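Local coordinates for DsbA family protein (Salmonella typhimurium, PDB 7JVE), which acts as a trimeric thioredoxin-like enzyme of the DsbA family with both thiol oxidase and disulfide isomerase activities, at the interface of chains A and B. Numbering follows the deposited sequence. Chains: chain A/B, DsbA family protein.

Contact 1: the interface of chains A and B. Residues chain A 25, 29-30, 32, 38; chain B 28, 31-32, 38-39.
The phenol ring of B:Tyr31 lies flat against the backbone of A:Gly25, whose carbonyl carbon sits over the middle of the ring, 3.6 Å above its plane. With no side chain at that glycine, the neighbouring ring can come down directly on the main chain of the helix, and the carbonyl O of A:Gly25 falls 3.5 Å from CD1 of B:Tyr31. CG of this tyrosine points away from its own backbone N (chi1 -173°), a setting that swings the ring across to the partner helix.

A second ring, that of B:Phe38, receives the methyl CB of A:Ala29 over one face, displaced toward the rim on the CD2 side. At its CE2 corner the same ring meets the hydroxyl OG1 of A:Thr30 at 3.4 Å. The ring of A:Phe38 is used differently: methyl CD2 of B:Leu39 comes in at its edge, in the ring plane, 3.6 Å from CZ. One face of A:Phe38 is covered from within its own chain by CD2 of A:Leu32, which thereby backs the ring as it meets the partner.

Aliphatic groups fill in between the rings. CB of A:Ala29 is a shared contact point, touching CD2 of B:Leu32 at 3.6 Å as well as the tyrosine and phenylalanine rings. CD1 of A:Leu32 reaches tip to tip toward CG1 of B:Val28, 3.8 Å away, and meets CD1 of B:Leu32 more loosely, the two leucines crossing at about a right angle. The principle illustrated is close helix packing through small residues, with larger side chains of the partner folded over them.

In the fold, helix 21-34 of chain A packs against helix 22-34 of chain B, and the first turn of the long helix 37-64 of each chain closes the contact. It belongs to the N-terminal helical region, which probably holds the trimer together.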
ATOM      1  N   GLY A  25      18.258  29.879  -9.261  1.00 43.79           N
ATOM      2  CA  GLY A  25      17.638  28.791  -8.529  1.00 43.19           C
ATOM      3  C   GLY A  25      16.127  28.908  -8.484  1.00 47.41           C
ATOM      4  O   GLY A  25      15.413  27.924  -8.695  1.00 43.35           O
ATOM      5  N   ALA A  29      13.723  26.467 -10.526  1.00 38.81           N
ATOM      6  CA  ALA A  29      12.851  25.667  -9.667  1.00 39.83           C
ATOM      7  C   ALA A  29      11.391  25.869 -10.038  1.00 43.38           C
ATOM      8  O   ALA A  29      10.603  24.915 -10.063  1.00 42.79           O
ATOM      9  CB  ALA A  29      13.074  26.014  -8.195  1.00 41.01           C
ATOM     10  N   THR A  30      11.015  27.109 -10.347  1.00 41.99           N
ATOM     11  CA  THR A  30       9.661  27.378 -10.808  1.00 42.64           C
ATOM     12  C   THR A  30       9.376  26.640 -12.114  1.00 43.62           C
ATOM     13  O   THR A  30       8.333  25.989 -12.257  1.00 47.13           O
ATOM     14  CB  THR A  30       9.475  28.884 -10.974  1.00 42.80           C
ATOM     15  OG1 THR A  30       9.479  29.494  -9.679  1.00 45.83           O
ATOM     16  CG2 THR A  30       8.164  29.182 -11.653  1.00 42.78           C
ATOM     17  N   LEU A  32      10.650  23.937 -13.032  1.00 43.55           N
ATOM     18  CA  LEU A  32      10.564  22.511 -12.745  1.00 40.07           C
ATOM     19  C   LEU A  32       9.250  22.156 -12.065  1.00 41.34           C
ATOM     20  O   LEU A  32       8.691  21.079 -12.302  1.00 40.12           O
ATOM     21  CB  LEU A  32      11.738  22.092 -11.877  1.00 36.68           C
ATOM     22  CG  LEU A  32      13.060  22.264 -12.586  1.00 38.15           C
ATOM     23  CD1 LEU A  32      14.190  22.226 -11.546  1.00 39.70           C
ATOM     24  CD2 LEU A  32      13.172  21.150 -13.600  1.00 37.69           C
ATOM     25  N   PHE A  38      10.389  15.760 -14.415  1.00 37.02           N
ATOM     26  CA  PHE A  38      11.724  15.464 -13.904  1.00 38.00           C
ATOM     27  C   PHE A  38      11.643  14.670 -12.614  1.00 36.27           C
ATOM     28  O   PHE A  38      12.512  13.838 -12.336  1.00 39.24           O
ATOM     29  CB  PHE A  38      12.502  16.760 -13.665  1.00 34.88           C
ATOM     30  CG  PHE A  38      12.159  17.432 -12.360  1.00 34.24           C
ATOM     31  CD1 PHE A  38      11.035  18.239 -12.261  1.00 37.37           C
ATOM     32  CD2 PHE A  38      12.933  17.239 -11.228  1.00 32.12           C
ATOM     33  CE1 PHE A  38      10.704  18.858 -11.063  1.00 34.26           C
ATOM     34  CE2 PHE A  38      12.603  17.853 -10.028  1.00 31.92           C
ATOM     35  CZ  PHE A  38      11.490  18.661  -9.945  1.00 33.15           C
TER
ATOM     36  N   VAL B  28      20.919  24.209  -8.545  1.00 35.28           N
ATOM     37  CA  VAL B  28      19.469  24.042  -8.474  1.00 34.00           C
ATOM     38  C   VAL B  28      19.106  22.865  -7.574  1.00 33.78           C
ATOM     39  O   VAL B  28      18.114  22.910  -6.836  1.00 32.90           O
ATOM     40  CB  VAL B  28      18.889  23.882  -9.888  1.00 36.60           C
ATOM     41  CG1 VAL B  28      17.406  23.447  -9.833  1.00 33.07           C
ATOM     42  CG2 VAL B  28      19.081  25.189 -10.692  1.00 34.46           C
ATOM     43  N   TYR B  31      19.286  24.361  -4.287  1.00 36.18           N
ATOM     44  CA  TYR B  31      18.149  25.246  -4.082  1.00 34.27           C
ATOM     45  C   TYR B  31      16.885  24.447  -3.780  1.00 39.31           C
ATOM     46  O   TYR B  31      16.106  24.818  -2.894  1.00 39.19           O
ATOM     47  CB  TYR B  31      17.960  26.146  -5.301  1.00 35.34           C
ATOM     48  CG  TYR B  31      16.902  27.210  -5.109  1.00 41.08           C
ATOM     49  CD1 TYR B  31      15.560  26.936  -5.377  1.00 40.53           C
ATOM     50  CD2 TYR B  31      17.234  28.471  -4.642  1.00 36.56           C
ATOM     51  CE1 TYR B  31      14.583  27.888  -5.205  1.00 39.49           C
ATOM     52  CE2 TYR B  31      16.259  29.436  -4.456  1.00 45.12           C
ATOM     53  CZ  TYR B  31      14.932  29.138  -4.747  1.00 48.94           C
ATOM     54  OH  TYR B  31      13.942  30.080  -4.578  1.00 50.19           O
ATOM     55  N   LEU B  32      16.679  23.329  -4.489  1.00 35.95           N
ATOM     56  CA  LEU B  32      15.479  22.526  -4.277  1.00 34.39           C
ATOM     57  C   LEU B  32      15.496  21.862  -2.912  1.00 36.29           C
ATOM     58  O   LEU B  32      14.451  21.756  -2.258  1.00 36.73           O
ATOM     59  CB  LEU B  32      15.338  21.469  -5.370  1.00 33.08           C
ATOM     60  CG  LEU B  32      15.051  22.009  -6.774  1.00 33.21           C
ATOM     61  CD1 LEU B  32      15.123  20.889  -7.803  1.00 31.20           C
ATOM     62  CD2 LEU B  32      13.706  22.712  -6.782  1.00 32.49           C
ATOM     63  N   PHE B  38       9.060  23.684  -3.569  1.00 33.52           N
ATOM     64  CA  PHE B  38       8.952  23.586  -5.024  1.00 32.83           C
ATOM     65  C   PHE B  38       8.756  22.147  -5.483  1.00 32.58           C
ATOM     66  O   PHE B  38       8.079  21.909  -6.491  1.00 29.11           O
ATOM     67  CB  PHE B  38      10.196  24.176  -5.698  1.00 34.89           C
ATOM     68  CG  PHE B  38      10.229  25.685  -5.701  1.00 34.99           C
ATOM     69  CD1 PHE B  38      10.820  26.379  -4.658  1.00 35.94           C
ATOM     70  CD2 PHE B  38       9.659  26.406  -6.742  1.00 35.29           C
ATOM     71  CE1 PHE B  38      10.864  27.772  -4.647  1.00 39.35           C
ATOM     72  CE2 PHE B  38       9.683  27.797  -6.741  1.00 39.46           C
ATOM     73  CZ  PHE B  38      10.294  28.482  -5.689  1.00 42.78           C
ATOM     74  N   LEU B  39       9.356  21.187  -4.769  1.00 31.00           N
ATOM     75  CA  LEU B  39       9.117  19.783  -5.062  1.00 31.46           C
ATOM     76  C   LEU B  39       7.721  19.365  -4.611  1.00 32.45           C
ATOM     77  O   LEU B  39       7.041  18.586  -5.293  1.00 33.47           O
ATOM     78  CB  LEU B  39      10.189  18.927  -4.387  1.00 34.33           C
ATOM     79  CG  LEU B  39      11.627  19.220  -4.829  1.00 35.66           C
ATOM     80  CD1 LEU B  39      12.616  18.317  -4.083  1.00 33.57           C
ATOM     81  CD2 LEU B  39      11.795  19.055  -6.330  1.00 33.08           C
TER

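Contact 2: the interface of chains A and B. Residues chain A 10-11, 14; chain B 16.
B:Tyr16 lays its ring on the backbone of A:Gly10, whose CA stands over one face, offset toward the CG side of the rim and 3.4 Å from CG itself. N of A:Pro11 lies over the same face, 3.9 Å above the ring plane and also off centre, and its CD approaches CE2 and CZ. Farther along, CG of the proline comes to 3.9 Å from the tyrosine hydroxyl OH. A Gly-Pro step thus offers a ring first a bare alpha carbon and then the flank of a pyrrolidine.

The carboxylate of A:Glu14 approaches by another route. Its CD lies at the ring's edge, in plane, 3.7 Å from CE1, and the carboxylate is turned 83° from the ring. OE2 is 3.5 Å from CE1. An acidic group at an aromatic edge may gain from the partial positive charge of the ring hydrogens.

Torsions of both chains bring these groups together. CG of A:Glu14 sits between its backbone N and carbonyl carbon (chi1 79°), with the chain extended beyond it, carrying the carboxylate to the tyrosine. For B:Tyr16, a chi1 of -178° sends the ring away from the backbone N and out toward the partner.

All four residues are helical: helix 6-19 of chain A supplies the glycine, proline and glutamate and helix 9-19 of chain B supplies the tyrosine, near the N-terminal end of the helical assembly region.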
ATOM      1  N   GLY A  10      30.895  32.172 -20.736  1.00 53.04           N
ATOM      2  CA  GLY A  10      30.348  30.948 -20.203  1.00 51.94           C
ATOM      3  C   GLY A  10      30.833  30.630 -18.803  1.00 49.51           C
ATOM      4  O   GLY A  10      30.046  30.485 -17.862  1.00 48.67           O
ATOM      5  N   PRO A  11      32.147  30.488 -18.644  1.00 48.56           N
ATOM      6  CA  PRO A  11      32.686  30.220 -17.304  1.00 47.51           C
ATOM      7  C   PRO A  11      32.306  31.281 -16.284  1.00 49.28           C
ATOM      8  O   PRO A  11      32.032  30.947 -15.124  1.00 49.27           O
ATOM      9  CB  PRO A  11      34.200  30.182 -17.554  1.00 49.45           C
ATOM     10  CG  PRO A  11      34.320  29.738 -18.956  1.00 49.23           C
ATOM     11  CD  PRO A  11      33.194  30.435 -19.674  1.00 49.92           C
ATOM     12  N   GLU A  14      28.411  31.124 -15.212  1.00 46.62           N
ATOM     13  CA  GLU A  14      28.033  30.052 -14.302  1.00 48.08           C
ATOM     14  C   GLU A  14      28.704  30.199 -12.944  1.00 46.18           C
ATOM     15  O   GLU A  14      28.130  29.788 -11.930  1.00 43.18           O
ATOM     16  CB  GLU A  14      28.356  28.688 -14.911  1.00 48.52           C
ATOM     17  CG  GLU A  14      29.809  28.270 -14.822  1.00 50.95           C
ATOM     18  CD  GLU A  14      30.036  26.877 -15.392  1.00 56.20           C
ATOM     19  OE1 GLU A  14      29.039  26.142 -15.594  1.00 54.37           O
ATOM     20  OE2 GLU A  14      31.211  26.520 -15.644  1.00 62.18           O
TER
ATOM     21  N   TYR B  16      26.375  28.005 -23.250  1.00 48.95           N
ATOM     22  CA  TYR B  16      27.429  27.330 -22.495  1.00 48.31           C
ATOM     23  C   TYR B  16      26.851  26.483 -21.368  1.00 49.37           C
ATOM     24  O   TYR B  16      27.290  25.346 -21.146  1.00 48.66           O
ATOM     25  CB  TYR B  16      28.411  28.350 -21.932  1.00 45.52           C
ATOM     26  CG  TYR B  16      29.571  27.754 -21.168  1.00 45.55           C
ATOM     27  CD1 TYR B  16      29.476  27.500 -19.806  1.00 47.72           C
ATOM     28  CD2 TYR B  16      30.775  27.478 -21.796  1.00 48.72           C
ATOM     29  CE1 TYR B  16      30.545  26.972 -19.097  1.00 46.57           C
ATOM     30  CE2 TYR B  16      31.841  26.951 -21.098  1.00 48.12           C
ATOM     31  CZ  TYR B  16      31.720  26.698 -19.754  1.00 49.01           C
ATOM     32  OH  TYR B  16      32.784  26.179 -19.061  1.00 54.28           O
TER

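The centres of the C-alpha atoms of contact 1 and contact 2 are about 20 Å apart, and the contacts have no residue in common. Contact 2 joins the first helices of the two chains, whereas contact 1 uses the second helices and the beginning of the long third one, so successive N-terminal elements are engaged. The two chains contribute different sets of residues to each patch, and the interface as a whole is not an exact two-fold. Together the contacts join the N-terminal regions of chains A and B, and probably recur between the other pairs of the trimer, while helix 37-64 leads each chain toward its thioredoxin-like domain.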